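Local coordinates for carboxysome shell vertex protein CcmL (Nostoc sp., PDB 4N8X), which probably forms the pentameric vertices of the carboxysome shell, the polyhedral compartment in which RuBisCO is sequestered for carbon dioxide fixation, at residues K39-A44 with V56-G61; A44-G49 with L68-R73; F52-L57 with Y94-Q99. All coordinates share one frame; numbering follows the deposited sequence.

Contact 1: residues K39-A44 with V56-G61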
loop_
_atom_site.group_PDB
_atom_site.type_symbol
_atom_site.label_atom_id
_atom_site.label_comp_id
_atom_site.label_asym_id
_atom_site.label_seq_id
_atom_site.Cartn_x
_atom_site.Cartn_y
_atom_site.Cartn_z
ATOM N N LYS A 39 -15.158 8.672 3.754
ATOM C CA LYS A 39 -13.971 7.919 4.079
ATOM C C LYS A 39 -13.086 8.844 4.877
ATOM O O LYS A 39 -12.856 9.998 4.471
ATOM C CB LYS A 39 -13.219 7.514 2.815
ATOM C CG LYS A 39 -13.951 6.520 1.937
ATOM C CD LYS A 39 -13.010 5.735 1.022
ATOM C CE LYS A 39 -13.782 5.105 -0.163
ATOM N NZ LYS A 39 -13.081 3.931 -0.777
ATOM N N TYR A 40 -12.552 8.331 5.989
ATOM C CA TYR A 40 -11.769 9.140 6.913
ATOM C C TYR A 40 -10.455 8.430 7.258
ATOM O O TYR A 40 -10.326 7.232 7.078
ATOM C CB TYR A 40 -12.546 9.356 8.209
ATOM C CG TYR A 40 -13.744 10.290 8.086
ATOM C CD1 TYR A 40 -14.896 9.888 7.418
ATOM C CD2 TYR A 40 -13.729 11.575 8.666
ATOM C CE1 TYR A 40 -16.011 10.731 7.316
ATOM C CE2 TYR A 40 -14.855 12.428 8.556
ATOM C CZ TYR A 40 -15.979 11.992 7.876
ATOM O OH TYR A 40 -17.104 12.792 7.754
ATOM N N GLU A 41 -9.499 9.175 7.771
ATOM C CA GLU A 41 -8.279 8.576 8.287
ATOM C C GLU A 41 -7.694 9.475 9.333
ATOM O O GLU A 41 -8.133 10.615 9.470
ATOM C CB GLU A 41 -7.274 8.279 7.182
ATOM C CG GLU A 41 -6.621 9.455 6.504
ATOM C CD GLU A 41 -5.842 8.986 5.255
ATOM O OE1 GLU A 41 -6.374 8.149 4.501
ATOM O OE2 GLU A 41 -4.695 9.416 5.044
ATOM N N VAL A 42 -6.715 8.953 10.075
ATOM C CA VAL A 42 -6.038 9.725 11.109
ATOM C C VAL A 42 -4.617 9.913 10.663
ATOM O O VAL A 42 -3.963 8.929 10.306
ATOM C CB VAL A 42 -6.078 8.972 12.446
ATOM C CG1 VAL A 42 -5.438 9.812 13.584
ATOM C CG2 VAL A 42 -7.520 8.610 12.775
ATOM N N ALA A 43 -4.141 11.167 10.675
ATOM C CA ALA A 43 -2.762 11.476 10.279
ATOM C C ALA A 43 -2.060 12.293 11.366
ATOM O O ALA A 43 -2.694 13.084 12.058
ATOM C CB ALA A 43 -2.741 12.269 8.937
ATOM N N ALA A 44 -0.743 12.152 11.453
ATOM C CA ALA A 44 0.053 12.950 12.369
ATOM C C ALA A 44 0.209 14.345 11.771
ATOM O O ALA A 44 0.328 14.517 10.550
ATOM C CB ALA A 44 1.427 12.298 12.578
ATOM N N VAL A 56 -5.809 19.710 3.128
ATOM C CA VAL A 56 -4.409 19.423 3.321
ATOM C C VAL A 56 -4.036 18.263 2.392
ATOM O O VAL A 56 -4.912 17.567 1.894
ATOM C CB VAL A 56 -4.152 19.002 4.783
ATOM C CG1 VAL A 56 -4.443 20.173 5.726
ATOM C CG2 VAL A 56 -5.042 17.804 5.157
ATOM N N LEU A 57 -2.737 18.095 2.155
ATOM C CA LEU A 57 -2.218 16.906 1.520
ATOM C C LEU A 57 -1.719 15.942 2.599
ATOM O O LEU A 57 -1.026 16.351 3.539
ATOM C CB LEU A 57 -1.060 17.280 0.611
ATOM C CG LEU A 57 -1.468 18.133 -0.559
ATOM C CD1 LEU A 57 -0.214 18.658 -1.205
ATOM C CD2 LEU A 57 -2.199 17.205 -1.535
ATOM N N ILE A 58 -2.038 14.670 2.415
ATOM C CA ILE A 58 -1.587 13.591 3.286
ATOM C C ILE A 58 -0.587 12.716 2.509
ATOM O O ILE A 58 -0.866 12.309 1.391
ATOM C CB ILE A 58 -2.759 12.690 3.633
ATOM C CG1 ILE A 58 -3.876 13.454 4.387
ATOM C CG2 ILE A 58 -2.288 11.534 4.556
ATOM C CD1 ILE A 58 -5.064 12.485 4.767
ATOM N N SER A 59 0.579 12.442 3.101
ATOM C CA SER A 59 1.507 11.450 2.575
ATOM C C SER A 59 1.349 10.200 3.401
ATOM O O SER A 59 1.251 10.286 4.640
ATOM C CB SER A 59 2.937 11.988 2.672
ATOM O OG SER A 59 3.197 12.832 1.569
ATOM N N ARG A 60 1.315 9.039 2.748
ATOM C CA ARG A 60 1.082 7.772 3.485
ATOM C C ARG A 60 2.259 6.829 3.337
ATOM O O ARG A 60 3.078 6.982 2.408
ATOM C CB ARG A 60 -0.271 7.099 3.062
ATOM C CG ARG A 60 -0.740 5.803 3.891
ATOM C CD ARG A 60 -1.997 5.955 4.867
ATOM N NE ARG A 60 -2.169 4.820 5.809
ATOM C CZ ARG A 60 -3.191 4.624 6.676
ATOM N NH1 ARG A 60 -4.226 5.466 6.785
ATOM N NH2 ARG A 60 -3.172 3.540 7.471
ATOM N N GLY A 61 2.381 5.867 4.255
ATOM C CA GLY A 61 3.473 4.908 4.202
ATOM C C GLY A 61 4.732 5.519 4.799
ATOM O O GLY A 61 4.636 6.489 5.553
#
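A43 and I58 mark the place where strands 39-44 and 56-60 pass over each other almost at right angles, 87° between their directions, with the axes 8.5 Å apart at closest approach. No hydrogen bond joins the two backbones, and the contact is made by side chains that fill the space between the strands. The methyl of A43 reaches only loosely to I58, its CB standing 4.5 Å from I58 CG2. Most of the packing comes from E41. Its CG sits between the backbone N and the carbonyl carbon (chi1 69°), and the chain then runs out straight, bringing the carboxylate down on the two methyl groups of I58 from the opposite direction. E41 OE2 packs closely on both branches, lying 3.1 Å from I58 CD1 and 3.2 Å from I58 CG2. The other oxygen is turned to R60, whose chain bends at chi2 and runs alongside E41 the other way. The separation of 4.1 Å between E41 OE1 and R60 NH1 is too long for a salt bridge; at this spacing the attraction is probably modest and no bond forms. The carboxylate and guanidinium planes stand 80° apart. The firm partner of R60 is D76, which forms a salt bridge to NH2. R60 NH2 also lies close to its counterpart in R60 of the second subunit, a like-charge approach that the nearby carboxylates probably soften. The contact spans the interior of a barrel consistent with the OB clan. Strands 24-30 and 2-11 separate the two strands in the sheet, and L27 of strand 24-30 packs against both A43 and I58, while A4 of strand 2-11 touches I58.

Contact 2: residues A44-G49 with L68-R73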
loop_
_atom_site.group_PDB
_atom_site.type_symbol
_atom_site.label_atom_id
_atom_site.label_comp_id
_atom_site.label_asym_id
_atom_site.label_seq_id
_atom_site.Cartn_x
_atom_site.Cartn_y
_atom_site.Cartn_z
ATOM N N ALA A 44 -0.743 12.152 11.453
ATOM C CA ALA A 44 0.053 12.950 12.369
ATOM C C ALA A 44 0.209 14.345 11.771
ATOM O O ALA A 44 0.328 14.517 10.550
ATOM C CB ALA A 44 1.427 12.298 12.578
ATOM N N ASP A 45 0.201 15.362 12.620
ATOM C CA ASP A 45 0.456 16.708 12.114
ATOM C C ASP A 45 1.386 17.411 13.077
ATOM O O ASP A 45 0.989 18.276 13.820
ATOM C CB ASP A 45 -0.843 17.486 11.954
ATOM C CG ASP A 45 -0.619 18.958 11.487
ATOM O OD1 ASP A 45 0.518 19.329 11.106
ATOM O OD2 ASP A 45 -1.594 19.765 11.489
ATOM N N ASN A 46 2.638 17.021 13.088
ATOM C CA ASN A 46 3.553 17.646 14.027
ATOM C C ASN A 46 4.419 18.706 13.363
ATOM O O ASN A 46 5.226 19.345 14.016
ATOM C CB ASN A 46 4.389 16.595 14.767
ATOM C CG ASN A 46 5.126 15.651 13.829
ATOM O OD1 ASN A 46 5.814 16.079 12.894
ATOM N ND2 ASN A 46 4.977 14.354 14.070
ATOM N N SER A 47 4.205 18.934 12.067
ATOM C CA SER A 47 5.127 19.773 11.296
ATOM C C SER A 47 4.403 20.911 10.572
ATOM O O SER A 47 4.985 21.915 10.232
ATOM C CB SER A 47 5.854 18.878 10.264
ATOM O OG SER A 47 6.152 19.567 9.065
ATOM N N VAL A 48 3.129 20.735 10.286
ATOM C CA VAL A 48 2.467 21.698 9.416
ATOM C C VAL A 48 1.513 22.619 10.193
ATOM O O VAL A 48 1.523 23.822 10.043
ATOM C CB VAL A 48 1.744 20.956 8.272
ATOM C CG1 VAL A 48 0.722 21.864 7.601
ATOM C CG2 VAL A 48 2.774 20.421 7.255
ATOM N N GLY A 49 0.677 22.041 11.036
ATOM C CA GLY A 49 -0.165 22.875 11.870
ATOM C C GLY A 49 -1.434 23.367 11.193
ATOM O O GLY A 49 -1.745 24.568 11.229
ATOM N N LEU A 68 10.643 15.523 10.267
ATOM C CA LEU A 68 11.624 15.447 11.358
ATOM C C LEU A 68 11.009 14.937 12.662
ATOM O O LEU A 68 9.919 15.363 13.086
ATOM C CB LEU A 68 12.413 16.768 11.549
ATOM C CG LEU A 68 12.170 17.866 12.597
ATOM C CD1 LEU A 68 12.266 17.415 14.043
ATOM C CD2 LEU A 68 13.193 18.965 12.375
ATOM N N GLY A 69 11.709 14.010 13.293
ATOM C CA GLY A 69 11.217 13.400 14.515
ATOM C C GLY A 69 10.392 12.143 14.283
ATOM O O GLY A 69 10.280 11.317 15.193
ATOM N N ASN A 70 9.832 11.986 13.079
ATOM C CA ASN A 70 8.935 10.856 12.785
ATOM C C ASN A 70 9.649 9.549 12.404
ATOM O O ASN A 70 8.991 8.517 12.228
ATOM C CB ASN A 70 7.951 11.212 11.651
ATOM C CG ASN A 70 6.799 12.107 12.104
ATOM O OD1 ASN A 70 6.700 12.474 13.273
ATOM N ND2 ASN A 70 5.938 12.469 11.168
ATOM N N GLU A 71 10.983 9.583 12.284
ATOM C CA GLU A 71 11.733 8.523 11.607
ATOM C C GLU A 71 11.513 7.144 12.180
ATOM O O GLU A 71 11.441 6.143 11.449
ATOM C CB GLU A 71 13.242 8.815 11.625
ATOM C CG GLU A 71 13.590 10.253 11.276
ATOM C CD GLU A 71 13.363 11.199 12.428
ATOM O OE1 GLU A 71 13.869 10.931 13.526
ATOM O OE2 GLU A 71 12.657 12.199 12.238
ATOM N N GLN A 72 11.471 7.089 13.504
ATOM C CA GLN A 72 11.290 5.847 14.214
ATOM C C GLN A 72 9.985 5.895 15.006
ATOM O O GLN A 72 9.848 5.242 16.025
ATOM C CB GLN A 72 12.515 5.591 15.094
ATOM C CG GLN A 72 13.793 5.554 14.258
ATOM C CD GLN A 72 15.055 5.583 15.078
ATOM O OE1 GLN A 72 15.027 5.816 16.288
ATOM N NE2 GLN A 72 16.185 5.348 14.420
ATOM N N ARG A 73 9.026 6.671 14.507
ATOM C CA ARG A 73 7.679 6.688 15.055
ATOM C C ARG A 73 6.753 5.852 14.160
ATOM O O ARG A 73 6.986 5.748 12.957
ATOM C CB ARG A 73 7.126 8.125 15.125
ATOM C CG ARG A 73 7.931 9.082 16.051
ATOM C CD ARG A 73 7.147 10.405 16.175
ATOM N NE ARG A 73 7.594 11.222 17.304
ATOM C CZ ARG A 73 7.762 12.536 17.236
ATOM N NH1 ARG A 73 8.178 13.213 18.306
ATOM N NH2 ARG A 73 7.546 13.168 16.086
#
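N46 reaches from the loop after strand 39-44 to a type I beta turn, N70 to R73, which lies in the long connection leading to strand 77-88. The turn is closed by the backbone bond from R73 N to N70 O (2.9 Å). Both loops lie at one end of the OB-like barrel, and the contact between them is essentially polar, centred on a single amide oxygen. N46 CG lies between the backbone N and the carbonyl carbon (chi1 54°), a setting that directs the amide at the turn, where it comes at N70 OD1 from the far side with an N-H directed at one lone pair. N46 ND2 donates to N70 OD1 over 2.7 Å. The donor lies in the carbonyl plane of N70, but the bond is somewhat bent and the acceptor is tilted out of the N46 amide plane; the two amides stand 70° apart. The same oxygen accepts a second bond, from R73 NH2 at 3.0 Å, again in the carbonyl plane and also within the plane of the guanidinium. Two donors thus grip N70 OD1, and since N70 ND2 is bonded to the carbonyl of A64, the amide is held at both ends and its rotation is fixed. N46 ND2 and R73 NH2 are 3.5 Å apart as a result, two donors brought side by side by a shared acceptor. Behind N46 its own loop is shaped by D45, whose OD1 accepts from G49 N on its syn lone pair at 2.7 Å and also from V48 N at 3.1 Å, the latter bond making an Asx motif. V22 packs against both N46 and R73. G69 O lies over one face of the R73 guanidinium, 3.1 Å from its plane and nearer the border than the middle.

Contact 3: residues F52-L57 with Y94-Q99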
loop_
_atom_site.group_PDB
_atom_site.type_symbol
_atom_site.label_atom_id
_atom_site.label_comp_id
_atom_site.label_asym_id
_atom_site.label_seq_id
_atom_site.Cartn_x
_atom_site.Cartn_y
_atom_site.Cartn_z
ATOM N N PHE A 52 -9.039 23.856 11.657
ATOM C CA PHE A 52 -10.305 23.210 11.302
ATOM C C PHE A 52 -10.745 23.499 9.880
ATOM O O PHE A 52 -10.699 24.643 9.440
ATOM C CB PHE A 52 -11.425 23.642 12.248
ATOM C CG PHE A 52 -11.353 22.991 13.584
ATOM C CD1 PHE A 52 -11.475 21.622 13.695
ATOM C CD2 PHE A 52 -11.138 23.748 14.731
ATOM C CE1 PHE A 52 -11.413 20.996 14.944
ATOM C CE2 PHE A 52 -11.073 23.134 15.979
ATOM C CZ PHE A 52 -11.206 21.744 16.080
ATOM N N ASP A 53 -11.179 22.445 9.180
ATOM C CA ASP A 53 -11.841 22.567 7.881
ATOM C C ASP A 53 -10.938 23.010 6.752
ATOM O O ASP A 53 -11.398 23.201 5.641
ATOM C CB ASP A 53 -13.060 23.494 7.987
ATOM C CG ASP A 53 -14.107 22.929 8.907
ATOM O OD1 ASP A 53 -14.232 21.687 8.957
ATOM O OD2 ASP A 53 -14.755 23.702 9.613
ATOM N N GLU A 54 -9.640 23.123 7.019
ATOM C CA GLU A 54 -8.675 23.311 5.941
ATOM C C GLU A 54 -8.528 22.017 5.129
ATOM O O GLU A 54 -8.695 20.917 5.661
ATOM C CB GLU A 54 -7.325 23.740 6.526
ATOM C CG GLU A 54 -7.341 25.212 6.933
ATOM C CD GLU A 54 -5.991 25.734 7.398
ATOM O OE1 GLU A 54 -5.296 24.990 8.100
ATOM O OE2 GLU A 54 -5.638 26.884 7.063
ATOM N N TRP A 55 -8.245 22.178 3.832
ATOM C CA TRP A 55 -7.774 21.113 2.963
ATOM C C TRP A 55 -6.252 20.952 3.067
ATOM O O TRP A 55 -5.488 21.922 3.058
ATOM C CB TRP A 55 -8.169 21.420 1.512
ATOM C CG TRP A 55 -9.654 21.232 1.235
ATOM C CD1 TRP A 55 -10.682 21.364 2.126
ATOM C CD2 TRP A 55 -10.254 20.872 -0.023
ATOM N NE1 TRP A 55 -11.902 21.114 1.494
ATOM C CE2 TRP A 55 -11.661 20.810 0.183
ATOM C CE3 TRP A 55 -9.743 20.617 -1.298
ATOM C CZ2 TRP A 55 -12.562 20.493 -0.845
ATOM C CZ3 TRP A 55 -10.656 20.287 -2.330
ATOM C CH2 TRP A 55 -12.042 20.239 -2.084
ATOM N N VAL A 56 -5.809 19.710 3.128
ATOM C CA VAL A 56 -4.409 19.423 3.321
ATOM C C VAL A 56 -4.036 18.263 2.392
ATOM O O VAL A 56 -4.912 17.567 1.894
ATOM C CB VAL A 56 -4.152 19.002 4.783
ATOM C CG1 VAL A 56 -4.443 20.173 5.726
ATOM C CG2 VAL A 56 -5.042 17.804 5.157
ATOM N N LEU A 57 -2.737 18.095 2.155
ATOM C CA LEU A 57 -2.218 16.906 1.520
ATOM C C LEU A 57 -1.719 15.942 2.599
ATOM O O LEU A 57 -1.026 16.351 3.539
ATOM C CB LEU A 57 -1.060 17.280 0.611
ATOM C CG LEU A 57 -1.468 18.133 -0.559
ATOM C CD1 LEU A 57 -0.214 18.658 -1.205
ATOM C CD2 LEU A 57 -2.199 17.205 -1.535
ATOM N N TYR A 94 -10.623 24.474 -6.358
ATOM C CA TYR A 94 -10.635 24.808 -4.946
ATOM C C TYR A 94 -9.857 26.083 -4.629
ATOM O O TYR A 94 -8.830 26.386 -5.253
ATOM C CB TYR A 94 -10.103 23.641 -4.097
ATOM C CG TYR A 94 -10.015 24.007 -2.640
ATOM C CD1 TYR A 94 -11.135 23.949 -1.826
ATOM C CD2 TYR A 94 -8.825 24.457 -2.085
ATOM C CE1 TYR A 94 -11.073 24.310 -0.489
ATOM C CE2 TYR A 94 -8.744 24.809 -0.741
ATOM C CZ TYR A 94 -9.870 24.748 0.045
ATOM O OH TYR A 94 -9.797 25.119 1.383
ATOM N N SER A 95 -10.358 26.812 -3.633
ATOM C CA SER A 95 -9.744 28.044 -3.162
ATOM C C SER A 95 -10.068 28.224 -1.678
ATOM O O SER A 95 -11.235 28.167 -1.289
ATOM C CB SER A 95 -10.281 29.208 -3.971
ATOM O OG SER A 95 -9.632 30.391 -3.573
ATOM N N LYS A 96 -9.042 28.423 -0.850
ATOM C CA LYS A 96 -9.227 28.480 0.604
ATOM C C LYS A 96 -10.002 29.723 1.076
ATOM O O LYS A 96 -10.841 29.635 1.974
ATOM C CB LYS A 96 -7.881 28.366 1.341
ATOM C CG LYS A 96 -7.987 28.544 2.855
ATOM C CD LYS A 96 -6.751 28.055 3.618
ATOM C CE LYS A 96 -5.565 28.975 3.446
ATOM N NZ LYS A 96 -4.536 28.722 4.505
ATOM N N LYS A 97 -9.734 30.872 0.474
ATOM C CA LYS A 97 -10.398 32.108 0.910
ATOM C C LYS A 97 -11.915 32.013 0.757
ATOM O O LYS A 97 -12.666 32.504 1.599
ATOM C CB LYS A 97 -9.855 33.318 0.144
ATOM C CG LYS A 97 -8.342 33.478 0.270
ATOM C CD LYS A 97 -7.904 33.187 1.705
ATOM C CE LYS A 97 -6.594 33.864 2.066
ATOM N NZ LYS A 97 -6.438 33.841 3.542
ATOM N N ASP A 98 -12.359 31.369 -0.317
ATOM C CA ASP A 98 -13.782 31.106 -0.527
ATOM C C ASP A 98 -14.275 29.995 0.420
ATOM O O ASP A 98 -15.121 30.230 1.286
ATOM C CB ASP A 98 -14.036 30.736 -1.996
ATOM C CG ASP A 98 -13.523 31.804 -2.973
ATOM O OD1 ASP A 98 -13.651 33.013 -2.675
ATOM O OD2 ASP A 98 -12.996 31.432 -4.044
ATOM N N GLN A 99 -13.736 28.788 0.254
ATOM C CA GLN A 99 -14.016 27.681 1.173
ATOM C C GLN A 99 -12.731 27.063 1.708
ATOM O O GLN A 99 -12.668 25.861 1.974
ATOM C CB GLN A 99 -14.894 26.603 0.517
ATOM C CG GLN A 99 -14.268 25.870 -0.680
ATOM C CD GLN A 99 -14.943 24.530 -0.956
ATOM O OE1 GLN A 99 -15.816 24.098 -0.200
ATOM N NE2 GLN A 99 -14.538 23.865 -2.038
HETATM O O HOH W 1 -7.331 24.821 2.919
#
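W55 and Y94 meet because their first torsions send the rings into the same space: the indole leaves strand 55-57 with CG anti to the carbonyl carbon (chi1 -73°), whereas in Y94 CG is anti to the backbone N (chi1 176°). The outcome is an offset stack. The six-membered ring of W55 and the phenol ring have centroids 4.0 Å apart and planes only 9° from parallel. Y94 CE1 sits over the centre of the indole, 3.6 Å from W55 CD2, while on the phenol W55 CD2 falls toward the rim. In the antiparallel sheet these are next-but-one strands: strand 77-88 runs between them, and its I86 packs against W55. The indole also packs on I3 of strand 2-11 in the OB-like barrel, and the stack adds a side-chain link across strand 77-88 between 91-95 and 55-60. A water adds a polar link at the hydroxyl end of the stack, accepting from W55 N at 2.9 Å and lying 2.9 Å from Y94 OH. With an alanine here instead of W55, the Y94 ring is likely to lose the partner covering one face, and a gap would probably open between strand 55-57 and residues 94-99. Farther along, K96 bends at chi3 to bring its ammonium group to E54, forming a weak salt bridge of 3.3 Å from K96 NZ to E54 OE2. The other carboxylate oxygen, OE1, takes the backbone N of G51, which helps to fix the group, and NZ has a further, weak and long ion pair with D84. Past residues 96-98, whose backbone angles are helical, with a 3.0 Å bond from Q99 N to S95 O, the poorly ordered amide of Q99 approaches W55 CZ2 to 4.1 Å with its NE2.

Each contact has at least one segment in the run from K39 to G61; 68-73 and 94-99 supply the distant partners of contacts 2 and 3. A44 belongs to both contact 1 and contact 2, whose centres are about 12 Å apart, and strand 55-60 serves contacts 1 and 3, about 15 Å apart between centres. Contact 1 lies near the middle of the subunit, its centre about 4 Å from that of the chain. Contacts 2 and 3 lie on opposite sides of the chain's centre, about 21 Å from each other, one joining loops and the other involving the end of the modelled chain. Residues of all three contacts touch the same neighbouring subunit in the pentamer.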